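PDB 1QN2: cytochrome CH from Methylobacterium extorquens, which binds one heme c covalently and probably carries electrons as a soluble, cytochrome c2-like class I cytochrome c in methylotrophic growth. Local coordinates for residues A60-K63 / Q64-A67; K9-A12 / P13-C17; L66-P69 / K70-V73. One frame throughout, in Å; residues are numbered along the deposited sequence.

Contact 1. Residues A60-K63 / Q64-A67. With HEC (heme c), chain D.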
loop_
_atom_site.group_PDB
_atom_site.type_symbol
_atom_site.label_atom_id
_atom_site.label_comp_id
_atom_site.label_asym_id
_atom_site.label_seq_id
_atom_site.Cartn_x
_atom_site.Cartn_y
_atom_site.Cartn_z
ATOM N N ALA A 60 -3.886 2.848 10.475
ATOM C CA ALA A 60 -5.219 3.355 10.214
ATOM C C ALA A 60 -5.404 3.746 8.756
ATOM O O ALA A 60 -6.359 3.315 8.113
ATOM C CB ALA A 60 -5.546 4.518 11.133
ATOM N N ASP A 61 -4.497 4.566 8.228
ATOM C CA ASP A 61 -4.635 4.967 6.830
ATOM C C ASP A 61 -4.420 3.806 5.886
ATOM O O ASP A 61 -5.137 3.673 4.880
ATOM C CB ASP A 61 -3.725 6.143 6.506
ATOM C CG ASP A 61 -4.216 7.427 7.161
ATOM O OD1 ASP A 61 -5.453 7.581 7.263
ATOM O OD2 ASP A 61 -3.389 8.265 7.569
ATOM N N LEU A 62 -3.448 2.933 6.170
ATOM C CA LEU A 62 -3.233 1.798 5.259
ATOM C C LEU A 62 -4.471 0.912 5.214
ATOM O O LEU A 62 -4.845 0.331 4.198
ATOM C CB LEU A 62 -2.037 0.964 5.764
ATOM C CG LEU A 62 -0.655 1.506 5.385
ATOM C CD1 LEU A 62 0.470 0.661 5.978
ATOM C CD2 LEU A 62 -0.520 1.599 3.867
ATOM N N LYS A 63 -5.125 0.799 6.366
ATOM C CA LYS A 63 -6.324 -0.048 6.431
ATOM C C LYS A 63 -7.379 0.479 5.452
ATOM O O LYS A 63 -7.934 -0.270 4.660
ATOM C CB LYS A 63 -6.900 -0.003 7.855
ATOM C CG LYS A 63 -7.031 -1.344 8.541
ATOM C CD LYS A 63 -6.859 -1.165 10.048
ATOM C CE LYS A 63 -7.247 -2.416 10.818
ATOM N NZ LYS A 63 -7.388 -2.135 12.276
ATOM N N GLN A 64 -7.640 1.783 5.531
ATOM C CA GLN A 64 -8.647 2.347 4.624
ATOM C C GLN A 64 -8.211 2.255 3.177
ATOM O O GLN A 64 -8.992 1.872 2.309
ATOM C CB GLN A 64 -8.968 3.784 5.030
ATOM C CG GLN A 64 -9.466 3.808 6.489
ATOM C CD GLN A 64 -9.778 5.206 6.973
ATOM O OE1 GLN A 64 -9.553 6.192 6.272
ATOM N NE2 GLN A 64 -10.301 5.301 8.190
ATOM N N TRP A 65 -6.956 2.591 2.913
ATOM C CA TRP A 65 -6.363 2.557 1.586
ATOM C C TRP A 65 -6.469 1.199 0.929
ATOM O O TRP A 65 -6.829 1.076 -0.248
ATOM C CB TRP A 65 -4.904 3.006 1.655
ATOM C CG TRP A 65 -4.065 2.823 0.442
ATOM C CD1 TRP A 65 -3.005 1.965 0.279
ATOM C CD2 TRP A 65 -4.156 3.581 -0.768
ATOM N NE1 TRP A 65 -2.452 2.138 -0.972
ATOM C CE2 TRP A 65 -3.145 3.118 -1.633
ATOM C CE3 TRP A 65 -5.002 4.614 -1.198
ATOM C CZ2 TRP A 65 -2.966 3.646 -2.909
ATOM C CZ3 TRP A 65 -4.817 5.135 -2.464
ATOM C CH2 TRP A 65 -3.809 4.653 -3.304
ATOM N N LEU A 66 -6.149 0.124 1.654
ATOM C CA LEU A 66 -6.242 -1.198 1.038
ATOM C C LEU A 66 -7.675 -1.651 0.866
ATOM O O LEU A 66 -7.980 -2.413 -0.063
ATOM C CB LEU A 66 -5.425 -2.220 1.829
ATOM C CG LEU A 66 -3.918 -1.956 1.925
ATOM C CD1 LEU A 66 -3.161 -3.164 2.500
ATOM C CD2 LEU A 66 -3.324 -1.629 0.555
ATOM N N ALA A 67 -8.604 -1.221 1.724
ATOM C CA ALA A 67 -9.992 -1.664 1.561
ATOM C C ALA A 67 -10.620 -1.077 0.300
ATOM O O ALA A 67 -11.447 -1.714 -0.360
ATOM C CB ALA A 67 -10.808 -1.264 2.787
HETATM FE FE HEC D . -0.415 -0.406 -4.988
HETATM C CHA HEC D . 0.598 2.840 -4.546
HETATM C CHB HEC D . 0.053 -1.008 -1.630
HETATM C CHC HEC D . -2.072 -3.424 -5.294
HETATM C CHD HEC D . -0.356 -0.045 -8.336
HETATM N NA HEC D . 0.246 0.716 -3.364
HETATM C C1A HEC D . 0.582 2.053 -3.403
HETATM C C2A HEC D . 0.875 2.415 -2.119
HETATM C C3A HEC D . 0.726 1.342 -1.298
HETATM C C4A HEC D . 0.329 0.276 -2.075
HETATM C CMA HEC D . 0.993 1.466 0.198
HETATM C CAA HEC D . 1.311 3.785 -1.656
HETATM C CBA HEC D . 2.839 3.845 -1.663
HETATM C CGA HEC D . 3.423 5.232 -1.427
HETATM O O1A HEC D . 2.753 6.159 -0.906
HETATM O O2A HEC D . 4.680 5.321 -1.365
HETATM N NB HEC D . -0.882 -1.976 -3.706
HETATM C C1B HEC D . -0.548 -2.002 -2.377
HETATM C C2B HEC D . -0.809 -3.278 -1.935
HETATM C C3B HEC D . -1.502 -3.946 -2.918
HETATM C C4B HEC D . -1.484 -3.148 -4.057
HETATM C CMB HEC D . -0.631 -3.892 -0.556
HETATM C CAB HEC D . -2.105 -5.194 -2.745
HETATM C CBB HEC D . -3.224 -5.352 -1.922
HETATM N NC HEC D . -1.139 -1.534 -6.561
HETATM C C1C HEC D . -1.719 -2.769 -6.470
HETATM C C2C HEC D . -1.866 -3.216 -7.765
HETATM C C3C HEC D . -1.358 -2.283 -8.633
HETATM C C4C HEC D . -0.930 -1.217 -7.870
HETATM C CMC HEC D . -2.403 -4.501 -8.371
HETATM C CAC HEC D . -1.313 -2.398 -10.026
HETATM C CBC HEC D . -2.425 -2.719 -10.810
HETATM N ND HEC D . 0.068 1.161 -6.240
HETATM C C1D HEC D . -0.044 1.071 -7.588
HETATM C C2D HEC D . 0.228 2.332 -8.082
HETATM C C3D HEC D . 0.516 3.132 -7.025
HETATM C C4D HEC D . 0.399 2.426 -5.854
HETATM C CMD HEC D . 0.266 2.887 -9.494
HETATM C CAD HEC D . 0.827 4.616 -7.092
HETATM C CBD HEC D . -0.555 5.236 -6.807
HETATM C CGD HEC D . -0.615 6.727 -7.124
HETATM O O1D HEC D . -1.750 7.273 -7.048
HETATM O O2D HEC D . 0.406 7.408 -7.358
#

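Contact 2. Residues K9-A12 / P13-C17. With HEC (heme c), chain D.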
loop_
_atom_site.group_PDB
_atom_site.type_symbol
_atom_site.label_atom_id
_atom_site.label_comp_id
_atom_site.label_asym_id
_atom_site.label_seq_id
_atom_site.Cartn_x
_atom_site.Cartn_y
_atom_site.Cartn_z
ATOM N N LYS A 9 1.005 -14.437 2.057
ATOM C CA LYS A 9 0.160 -15.182 1.130
ATOM C C LYS A 9 -0.888 -14.269 0.488
ATOM O O LYS A 9 -1.182 -14.403 -0.704
ATOM C CB LYS A 9 -0.552 -16.319 1.886
ATOM C CG LYS A 9 -1.278 -17.281 0.966
ATOM C CD LYS A 9 -1.293 -18.687 1.552
ATOM C CE LYS A 9 -2.003 -19.660 0.624
ATOM N NZ LYS A 9 -3.412 -19.901 1.044
ATOM N N ALA A 10 -1.451 -13.345 1.257
ATOM C CA ALA A 10 -2.473 -12.420 0.762
ATOM C C ALA A 10 -1.900 -11.329 -0.122
ATOM O O ALA A 10 -2.626 -10.593 -0.812
ATOM C CB ALA A 10 -3.187 -11.788 1.964
ATOM N N PHE A 11 -0.583 -11.185 -0.142
ATOM C CA PHE A 11 0.088 -10.173 -0.933
ATOM C C PHE A 11 0.151 -10.506 -2.405
ATOM O O PHE A 11 0.530 -9.679 -3.247
ATOM C CB PHE A 11 1.467 -9.878 -0.354
ATOM C CG PHE A 11 2.181 -8.707 -0.953
ATOM C CD1 PHE A 11 1.943 -7.423 -0.509
ATOM C CD2 PHE A 11 3.117 -8.909 -1.954
ATOM C CE1 PHE A 11 2.590 -6.331 -1.047
ATOM C CE2 PHE A 11 3.779 -7.823 -2.478
ATOM C CZ PHE A 11 3.517 -6.537 -2.056
ATOM N N ALA A 12 -0.226 -11.723 -2.781
ATOM C CA ALA A 12 -0.204 -12.181 -4.144
ATOM C C ALA A 12 -0.701 -11.193 -5.165
ATOM O O ALA A 12 -0.002 -10.884 -6.142
ATOM C CB ALA A 12 -0.869 -13.539 -4.301
ATOM N N PRO A 13 -1.916 -10.648 -5.017
ATOM C CA PRO A 13 -2.417 -9.695 -6.008
ATOM C C PRO A 13 -1.525 -8.477 -6.167
ATOM O O PRO A 13 -1.391 -7.954 -7.279
ATOM C CB PRO A 13 -3.782 -9.290 -5.457
ATOM C CG PRO A 13 -3.827 -9.788 -4.047
ATOM C CD PRO A 13 -2.951 -11.020 -4.041
ATOM N N CYS A 14 -0.907 -8.012 -5.088
ATOM C CA CYS A 14 -0.043 -6.848 -5.107
ATOM C C CYS A 14 1.227 -7.035 -5.902
ATOM O O CYS A 14 1.807 -6.059 -6.410
ATOM C CB CYS A 14 0.311 -6.441 -3.656
ATOM S SG CYS A 14 -1.065 -6.686 -2.498
ATOM N N LYS A 15 1.705 -8.269 -6.020
ATOM C CA LYS A 15 2.931 -8.565 -6.740
ATOM C C LYS A 15 2.921 -8.058 -8.169
ATOM O O LYS A 15 3.971 -7.724 -8.725
ATOM C CB LYS A 15 3.204 -10.076 -6.724
ATOM C CG LYS A 15 3.281 -10.686 -5.333
ATOM C CD LYS A 15 4.323 -11.801 -5.287
ATOM C CE LYS A 15 3.687 -13.140 -4.947
ATOM N NZ LYS A 15 4.464 -14.288 -5.498
ATOM N N ALA A 16 1.750 -8.013 -8.795
ATOM C CA ALA A 16 1.642 -7.559 -10.170
ATOM C C ALA A 16 2.247 -6.188 -10.382
ATOM O O ALA A 16 2.810 -5.902 -11.442
ATOM C CB ALA A 16 0.189 -7.588 -10.632
ATOM N N CYS A 17 2.133 -5.302 -9.391
ATOM C CA CYS A 17 2.681 -3.962 -9.576
ATOM C C CYS A 17 3.649 -3.569 -8.481
ATOM O O CYS A 17 4.200 -2.461 -8.533
ATOM C CB CYS A 17 1.510 -2.946 -9.586
ATOM S SG CYS A 17 0.068 -3.498 -10.543
HETATM FE FE HEC D . -0.415 -0.406 -4.988
HETATM C CHA HEC D . 0.598 2.840 -4.546
HETATM C CHB HEC D . 0.053 -1.008 -1.630
HETATM C CHC HEC D . -2.072 -3.424 -5.294
HETATM C CHD HEC D . -0.356 -0.045 -8.336
HETATM N NA HEC D . 0.246 0.716 -3.364
HETATM C C1A HEC D . 0.582 2.053 -3.403
HETATM C C2A HEC D . 0.875 2.415 -2.119
HETATM C C3A HEC D . 0.726 1.342 -1.298
HETATM C C4A HEC D . 0.329 0.276 -2.075
HETATM C CMA HEC D . 0.993 1.466 0.198
HETATM C CAA HEC D . 1.311 3.785 -1.656
HETATM C CBA HEC D . 2.839 3.845 -1.663
HETATM C CGA HEC D . 3.423 5.232 -1.427
HETATM O O1A HEC D . 2.753 6.159 -0.906
HETATM O O2A HEC D . 4.680 5.321 -1.365
HETATM N NB HEC D . -0.882 -1.976 -3.706
HETATM C C1B HEC D . -0.548 -2.002 -2.377
HETATM C C2B HEC D . -0.809 -3.278 -1.935
HETATM C C3B HEC D . -1.502 -3.946 -2.918
HETATM C C4B HEC D . -1.484 -3.148 -4.057
HETATM C CMB HEC D . -0.631 -3.892 -0.556
HETATM C CAB HEC D . -2.105 -5.194 -2.745
HETATM C CBB HEC D . -3.224 -5.352 -1.922
HETATM N NC HEC D . -1.139 -1.534 -6.561
HETATM C C1C HEC D . -1.719 -2.769 -6.470
HETATM C C2C HEC D . -1.866 -3.216 -7.765
HETATM C C3C HEC D . -1.358 -2.283 -8.633
HETATM C C4C HEC D . -0.930 -1.217 -7.870
HETATM C CMC HEC D . -2.403 -4.501 -8.371
HETATM C CAC HEC D . -1.313 -2.398 -10.026
HETATM C CBC HEC D . -2.425 -2.719 -10.810
HETATM N ND HEC D . 0.068 1.161 -6.240
HETATM C C1D HEC D . -0.044 1.071 -7.588
HETATM C C2D HEC D . 0.228 2.332 -8.082
HETATM C C3D HEC D . 0.516 3.132 -7.025
HETATM C C4D HEC D . 0.399 2.426 -5.854
HETATM C CMD HEC D . 0.266 2.887 -9.494
HETATM C CAD HEC D . 0.827 4.616 -7.092
HETATM C CBD HEC D . -0.555 5.236 -6.807
HETATM C CGD HEC D . -0.615 6.727 -7.124
HETATM O O1D HEC D . -1.750 7.273 -7.048
HETATM O O2D HEC D . 0.406 7.408 -7.358
#

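Contact 3. Residues L66-P69 / K70-V73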
loop_
_atom_site.group_PDB
_atom_site.type_symbol
_atom_site.label_atom_id
_atom_site.label_comp_id
_atom_site.label_asym_id
_atom_site.label_seq_id
_atom_site.Cartn_x
_atom_site.Cartn_y
_atom_site.Cartn_z
ATOM N N LEU A 66 -6.149 0.124 1.654
ATOM C CA LEU A 66 -6.242 -1.198 1.038
ATOM C C LEU A 66 -7.675 -1.651 0.866
ATOM O O LEU A 66 -7.980 -2.413 -0.063
ATOM C CB LEU A 66 -5.425 -2.220 1.829
ATOM C CG LEU A 66 -3.918 -1.956 1.925
ATOM C CD1 LEU A 66 -3.161 -3.164 2.500
ATOM C CD2 LEU A 66 -3.324 -1.629 0.555
ATOM N N ALA A 67 -8.604 -1.221 1.724
ATOM C CA ALA A 67 -9.992 -1.664 1.561
ATOM C C ALA A 67 -10.620 -1.077 0.300
ATOM O O ALA A 67 -11.447 -1.714 -0.360
ATOM C CB ALA A 67 -10.808 -1.264 2.787
ATOM N N ASP A 68 -10.230 0.142 -0.044
ATOM C CA ASP A 68 -10.777 0.810 -1.248
ATOM C C ASP A 68 -9.898 2.039 -1.550
ATOM O O ASP A 68 -10.144 3.111 -1.011
ATOM C CB ASP A 68 -12.194 1.320 -0.889
ATOM C CG ASP A 68 -13.010 1.658 -2.114
ATOM O OD1 ASP A 68 -12.412 1.957 -3.166
ATOM O OD2 ASP A 68 -14.257 1.626 -2.032
ATOM N N PRO A 69 -8.884 1.842 -2.393
ATOM C CA PRO A 69 -7.940 2.872 -2.779
ATOM C C PRO A 69 -8.565 4.141 -3.321
ATOM O O PRO A 69 -8.264 5.236 -2.828
ATOM C CB PRO A 69 -7.056 2.206 -3.824
ATOM C CG PRO A 69 -7.363 0.763 -3.806
ATOM C CD PRO A 69 -8.551 0.515 -2.944
ATOM N N LYS A 70 -9.428 4.061 -4.329
ATOM C CA LYS A 70 -10.045 5.242 -4.909
ATOM C C LYS A 70 -10.948 5.993 -3.978
ATOM O O LYS A 70 -11.157 7.205 -4.144
ATOM C CB LYS A 70 -10.706 4.939 -6.243
ATOM C CG LYS A 70 -11.974 4.095 -6.103
ATOM C CD LYS A 70 -12.433 3.612 -7.472
ATOM C CE LYS A 70 -13.753 2.865 -7.378
ATOM N NZ LYS A 70 -14.007 2.033 -8.586
ATOM N N LYS A 71 -11.522 5.344 -2.965
ATOM C CA LYS A 71 -12.392 6.117 -2.061
ATOM C C LYS A 71 -11.537 6.876 -1.052
ATOM O O LYS A 71 -11.909 7.937 -0.566
ATOM C CB LYS A 71 -13.353 5.174 -1.339
ATOM C CG LYS A 71 -14.042 5.789 -0.133
ATOM C CD LYS A 71 -14.560 4.698 0.793
ATOM C CE LYS A 71 -15.234 5.281 2.022
ATOM N NZ LYS A 71 -16.535 4.618 2.315
ATOM N N LYS A 72 -10.373 6.314 -0.739
ATOM C CA LYS A 72 -9.463 6.951 0.227
ATOM C C LYS A 72 -8.734 8.115 -0.439
ATOM O O LYS A 72 -8.495 9.172 0.144
ATOM C CB LYS A 72 -8.411 5.897 0.659
ATOM C CG LYS A 72 -7.385 6.445 1.649
ATOM C CD LYS A 72 -8.106 7.012 2.868
ATOM C CE LYS A 72 -7.086 7.336 3.954
ATOM N NZ LYS A 72 -7.785 7.856 5.162
ATOM N N VAL A 73 -8.364 7.890 -1.693
ATOM C CA VAL A 73 -7.649 8.932 -2.437
ATOM C C VAL A 73 -8.212 9.044 -3.849
ATOM O O VAL A 73 -7.666 8.514 -4.814
ATOM C CB VAL A 73 -6.139 8.631 -2.514
ATOM C CG1 VAL A 73 -5.466 9.743 -3.348
ATOM C CG2 VAL A 73 -5.526 8.664 -1.095
HETATM O O HOH W 1 -10.303 1.331 -5.701
#

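Contact 1. Residues A60-K63 / Q64-A67
In Trp65, CG stands anti to the backbone N (chi1 170°) and the indole runs out to the heme; in Leu62, CG lies beside the backbone N (chi1 -81°), with CD2 4.4 Å from Trp65 CD1. Residues 60-67 are two successive turns of helix 59-67. Trp65 N donates to Asp61 O at 2.9 Å, and Leu66 N donates to Leu62 O in the next i to i+4 bond. One face of this helix walls the heme pocket of a class I cytochrome c. The heme lies at the indole edge, near the ring plane, with Trp65 NE1 3.3 Å from C3A of the heme. Leu62 CD2 stands 4.0 Å from the heme methyl CMA. Leu66 adds CD2 at 3.7 Å from a second heme methyl, CMB. With an alanine in place of Trp65, the A-ring side of the heme would probably lose its indole neighbour and a gap would open beside Leu62 CD2. Trp57 also meets the Trp65 ring, their planes at about 40°. On the outer side, Gln64 runs extended beyond CG, and its CG lies 3.5 Å from Ala60 O. Lys72 NZ makes a salt bridge with Asp61 OD1 and a hydrogen bond with Gln64 OE1.

Contact 2. Residues K9-A12 / P13-C17
Phe11 O takes two backbone N-H groups, both weakly. Cys14 N lies 2.9 Å from Phe11 O, at a bent N-H...O angle of 123°, and Lys15 N also reaches this oxygen. A third bond runs from Lys15 N to Ala12 O at 3.1 Å, with the donor well above the carbonyl plane. These bonds lie where the chain leaves helix 4-10 and enters the heme-attachment segment, the CXXCH motif of c-type cytochromes. Here its cysteines are Cys14 and Cys17. Their SG atoms are bonded to heme CAB and CAC, the former vinyl carbons, in two thioether links. The ring of Phe11 packs against the first of them. Its CG is anti to the backbone N (chi1 -171°), and this brings the ring back against Cys14. The CB of Cys14 sits over the centre of one face in a CH-pi contact, 3.5 Å from the Phe11 ring centroid. Cys14 SG approaches that ring obliquely, at 4.2 Å from the centroid. The aliphatic part of Lys15 passes the same ring at a slant. Tyr95 of helix 86-98 meets Phe11 edge-to-face, so the aromatic packing joins the thioether region to that helix. At the second link, Cys17 SG is 1.8 Å from heme CAC.

Contact 3. Residues L66-P69 / K70-V73
Asp68 breaks from helical geometry (phi/psi -167°/92°) between helix 59-67 and the short helix 69-72, and its O and the O of Pro69 receive the backbone N-H groups of Lys71, Lys72 and Val73. Lys72 N donates to Asp68 O at 3.2 Å, in the carbonyl plane. Val73 N donates to Pro69 O at 2.9 Å and completes the turn. Two further bonds, from Lys71 N to Asp68 O and from Lys72 N to Pro69 O, are weak. The side chain of Asp68 has CG anti to the backbone N (chi1 -163°), which sets the carboxylate beside the first turn of the next helix, OD1 3.5 Å from Lys71 N. There Lys71 CB packs 3.6 Å from Asp68 CG, and the two side chains cross at about a right angle. Asp68 holds the N-cap position of helix 69-72, and Pro69 is the first residue of that helix. A water links the cap residue to the first turn. It accepts from Lys70 N at 3.2 Å and donates weakly to Asp68 OD1. The methylene CG of Lys70 lies 3.7 Å from the same OD1. Lys70 NZ, in a poorly ordered chain, is 5.7 Å from Asp68 OD1, and Lys71 NZ is as far from Asp68 OD2. The Lys72 chain bends at chi2 and runs back to helix 59-67. Pro69 packs on Met78, while Val73 packs on Trp65 and on Ala49 and Leu50 of helix 48-53.

Contact 2 comes first along the chain, at the end of helix 4-10. Contact 1 follows on helix 59-67, and contact 3 begins where contact 1 ends, sharing Leu66 and Ala67. The centres of contacts 1 and 3 are about 7 Å apart. Lys72 bonds back to Asp61 and Gln64, and Val73 packs on Trp65. Contact 2 lies apart, its centre about 16 Å from that of contact 1 and about 17 Å from that of contact 3. The heme bridges contacts 1 and 2: contact 2 supplies its covalent links. Helix 86-98 touches contacts 1 and 2, so the covalent attachment and one wall of the heme pocket lean on the same C-terminal helix.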